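Local coordinates for cobalamin biosynthesis protein CobN (Mycobacterium tuberculosis, PDB 7C6O) that is the large subunit of cobaltochelatase and probably carries out the insertion of cobalt into the corrin ring during cobalamin biosynthesis, at residues 1190-1195 and 1220-1225. Sequence-based numbering, arbitrary orientation.
Sequences LHGMAE and VLLETE
His1191 is engaged by 1220-1225 in two ways, through its ring edge and through one ring face. At the edge, NE2 donates to Glu1225 OE2 over 3.1 Å in a nearly straight bond (N-H...O 169°). The acceptor lies almost in the imidazole plane and is used through its anti lone pair, while the carboxylate is turned somewhat out of the ring plane. Such a His-carboxylate bond, together with the methyl over the face, helps to hold the ring's rotation and would probably raise the basicity of the imidazole. On that face, Leu1221 CD2 makes a CH-pi contact, 3.6 Å from the ring centroid and close to the ring normal. With CG anti to the backbone N (chi1 -171°), the imidazole of His1191 extends across the interface to meet both partners.

Apolar contacts continue the interface toward the buried side. Leu1221 CD2 sits in the notch between the His1191 ring, the His1191 carbonyl O (3.4 Å from CD2) and Ala1194 CB (3.8 Å). Leu1190 CG meets Val1220 CG1 at 3.8 Å, the two side chains crossing at about a right angle.

Thr1224 CG2 packs at 3.7 Å against His1191 CB. Its OG1, while donating to Val1220 O at 2.8 Å, also lies against Leu1190 CD2. That carbonyl accepts from Thr1224 N as well, the two donors arriving from opposite faces of its plane.

The axes of segments 1190-1195 and 1220-1225 approach to 9.1 Å, with their N-to-C directions 158° apart: helices 1187-1203 and 1211-1226 form a nearly antiparallel helical hairpin near the C-terminus. On the buried side, Leu1190 and Val1220 both touch Val1173 of helix 1162-1174, and Leu1190 also reaches Met1182 of helix 1176-1185, to which Glu1223 is tied through a salt bridge with Arg1179.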
ATOM      1  N   LEU A1190     -27.322  -7.807  13.641  1.00 19.74           N
ATOM      2  CA  LEU A1190     -28.636  -8.311  13.254  1.00 18.73           C
ATOM      3  C   LEU A1190     -29.614  -7.167  13.030  1.00 19.34           C
ATOM      4  O   LEU A1190     -30.382  -7.175  12.061  1.00 19.78           O
ATOM      5  CB  LEU A1190     -29.168  -9.268  14.322  1.00 17.85           C
ATOM      6  CG  LEU A1190     -30.579  -9.817  14.096  1.00 17.33           C
ATOM      7  CD1 LEU A1190     -30.638 -10.639  12.817  1.00 18.53           C
ATOM      8  CD2 LEU A1190     -31.033 -10.649  15.289  1.00 15.85           C
ATOM      9  N   HIS A1191     -29.596  -6.169  13.917  1.00 19.87           N
ATOM     10  CA  HIS A1191     -30.432  -4.990  13.733  1.00 22.75           C
ATOM     11  C   HIS A1191     -30.090  -4.271  12.433  1.00 21.56           C
ATOM     12  O   HIS A1191     -30.987  -3.876  11.677  1.00 21.38           O
ATOM     13  CB  HIS A1191     -30.267  -4.053  14.931  1.00 22.63           C
ATOM     14  CG  HIS A1191     -31.242  -2.917  14.954  1.00 23.30           C
ATOM     15  ND1 HIS A1191     -31.024  -1.736  14.277  1.00 24.47           N
ATOM     16  CD2 HIS A1191     -32.434  -2.778  15.581  1.00 23.96           C
ATOM     17  CE1 HIS A1191     -32.044  -0.921  14.480  1.00 24.84           C
ATOM     18  NE2 HIS A1191     -32.913  -1.529  15.269  1.00 24.04           N
ATOM     19  N   GLY A1192     -28.796  -4.104  12.152  1.00 20.48           N
ATOM     20  CA  GLY A1192     -28.394  -3.415  10.934  1.00 20.14           C
ATOM     21  C   GLY A1192     -28.790  -4.160   9.672  1.00 17.03           C
ATOM     22  O   GLY A1192     -29.134  -3.543   8.661  1.00 16.68           O
ATOM     23  N   MET A1193     -28.736  -5.496   9.709  1.00 18.27           N
ATOM     24  CA  MET A1193     -29.142  -6.293   8.553  1.00 20.32           C
ATOM     25  C   MET A1193     -30.626  -6.128   8.263  1.00 17.93           C
ATOM     26  O   MET A1193     -31.027  -5.897   7.115  1.00 15.82           O
ATOM     27  CB  MET A1193     -28.826  -7.771   8.785  1.00 24.64           C
ATOM     28  CG  MET A1193     -27.373  -8.153   8.666  1.00 27.69           C
ATOM     29  SD  MET A1193     -27.195  -9.950   8.640  1.00 29.46           S
ATOM     30  CE  MET A1193     -28.260 -10.420   9.992  1.00 25.57           C
ATOM     31  N   ALA A1194     -31.464  -6.277   9.293  1.00 15.37           N
ATOM     32  CA  ALA A1194     -32.900  -6.100   9.102  1.00 17.00           C
ATOM     33  C   ALA A1194     -33.216  -4.691   8.625  1.00 14.66           C
ATOM     34  O   ALA A1194     -34.053  -4.498   7.736  1.00 16.26           O
ATOM     35  CB  ALA A1194     -33.645  -6.410  10.400  1.00 17.15           C
ATOM     36  N   GLU A1195     -32.542  -3.693   9.197  1.00 15.70           N
ATOM     37  CA  GLU A1195     -32.756  -2.315   8.769  1.00 18.64           C
ATOM     38  C   GLU A1195     -32.365  -2.123   7.308  1.00 16.31           C
ATOM     39  O   GLU A1195     -33.088  -1.472   6.544  1.00 16.25           O
ATOM     40  CB  GLU A1195     -31.964  -1.369   9.668  1.00 22.18           C
ATOM     41  CG  GLU A1195     -32.633  -0.030   9.903  0.72 30.01           C
ATOM     42  CD  GLU A1195     -31.845   0.843  10.857  0.74 32.97           C
ATOM     43  OE1 GLU A1195     -30.654   1.099  10.583  0.80 34.60           O
ATOM     44  OE2 GLU A1195     -32.413   1.260  11.887  0.64 34.16           O
ATOM     45  N   VAL A1220     -38.031  -8.528  13.791  1.00 23.58           N
ATOM     46  CA  VAL A1220     -36.638  -8.699  14.201  1.00 23.97           C
ATOM     47  C   VAL A1220     -36.076  -7.384  14.723  1.00 25.11           C
ATOM     48  O   VAL A1220     -35.385  -7.352  15.750  1.00 27.82           O
ATOM     49  CB  VAL A1220     -35.800  -9.257  13.034  1.00 24.91           C
ATOM     50  CG1 VAL A1220     -34.324  -9.283  13.400  1.00 26.40           C
ATOM     51  CG2 VAL A1220     -36.276 -10.656  12.654  1.00 22.89           C
ATOM     52  N   LEU A1221     -36.366  -6.278  14.030  1.00 26.19           N
ATOM     53  CA  LEU A1221     -35.973  -4.960  14.520  1.00 31.60           C
ATOM     54  C   LEU A1221     -36.478  -4.729  15.939  1.00 33.66           C
ATOM     55  O   LEU A1221     -35.733  -4.265  16.809  1.00 37.11           O
ATOM     56  CB  LEU A1221     -36.509  -3.866  13.595  1.00 32.12           C
ATOM     57  CG  LEU A1221     -35.768  -3.507  12.310  1.00 33.83           C
ATOM     58  CD1 LEU A1221     -36.323  -2.205  11.753  1.00 34.05           C
ATOM     59  CD2 LEU A1221     -34.273  -3.395  12.555  1.00 32.82           C
ATOM     60  N   LEU A1222     -37.747  -5.060  16.188  1.00 33.95           N
ATOM     61  CA  LEU A1222     -38.357  -4.770  17.482  1.00 36.01           C
ATOM     62  C   LEU A1222     -37.770  -5.638  18.588  1.00 38.25           C
ATOM     63  O   LEU A1222     -37.466  -5.141  19.678  1.00 39.80           O
ATOM     64  CB  LEU A1222     -39.872  -4.964  17.390  1.00 37.19           C
ATOM     65  CG  LEU A1222     -40.713  -4.299  18.480  1.00 42.93           C
ATOM     66  CD1 LEU A1222     -40.530  -2.789  18.440  1.00 44.46           C
ATOM     67  CD2 LEU A1222     -42.179  -4.670  18.327  1.00 44.16           C
ATOM     68  N   GLU A1223     -37.602  -6.940  18.332  1.00 39.02           N
ATOM     69  CA  GLU A1223     -37.048  -7.822  19.353  1.00 39.98           C
ATOM     70  C   GLU A1223     -35.583  -7.518  19.629  1.00 40.39           C
ATOM     71  O   GLU A1223     -35.125  -7.673  20.765  1.00 39.84           O
ATOM     72  CB  GLU A1223     -37.206  -9.283  18.938  1.00 42.24           C
ATOM     73  CG  GLU A1223     -38.643  -9.752  18.837  1.00 46.32           C
ATOM     74  CD  GLU A1223     -38.747 -11.224  18.494  1.00 49.79           C
ATOM     75  OE1 GLU A1223     -37.727 -11.936  18.611  1.00 51.62           O
ATOM     76  OE2 GLU A1223     -39.847 -11.668  18.102  1.00 51.10           O
ATOM     77  N   THR A1224     -34.835  -7.093  18.609  1.00 40.36           N
ATOM     78  CA  THR A1224     -33.417  -6.809  18.805  1.00 43.36           C
ATOM     79  C   THR A1224     -33.216  -5.524  19.599  1.00 47.60           C
ATOM     80  O   THR A1224     -32.314  -5.443  20.442  1.00 49.55           O
ATOM     81  CB  THR A1224     -32.710  -6.735  17.453  1.00 40.99           C
ATOM     82  OG1 THR A1224     -32.858  -7.991  16.780  1.00 40.92           O
ATOM     83  CG2 THR A1224     -31.232  -6.443  17.639  0.48 39.35           C
ATOM     84  N   GLU A1225     -34.049  -4.512  19.354  1.00 48.87           N
ATOM     85  CA  GLU A1225     -34.050  -3.348  20.232  1.00 51.38           C
ATOM     86  C   GLU A1225     -34.453  -3.737  21.649  1.00 55.14           C
ATOM     87  O   GLU A1225     -33.935  -3.182  22.623  1.00 56.52           O
ATOM     88  CB  GLU A1225     -34.986  -2.273  19.680  1.00 50.42           C
ATOM     89  CG  GLU A1225     -34.580  -1.728  18.320  1.00 51.12           C
ATOM     90  CD  GLU A1225     -35.640  -0.833  17.703  1.00 54.03           C
ATOM     91  OE1 GLU A1225     -36.713  -0.674  18.322  1.00 55.56           O
ATOM     92  OE2 GLU A1225     -35.405  -0.291  16.599  1.00 53.73           O
TER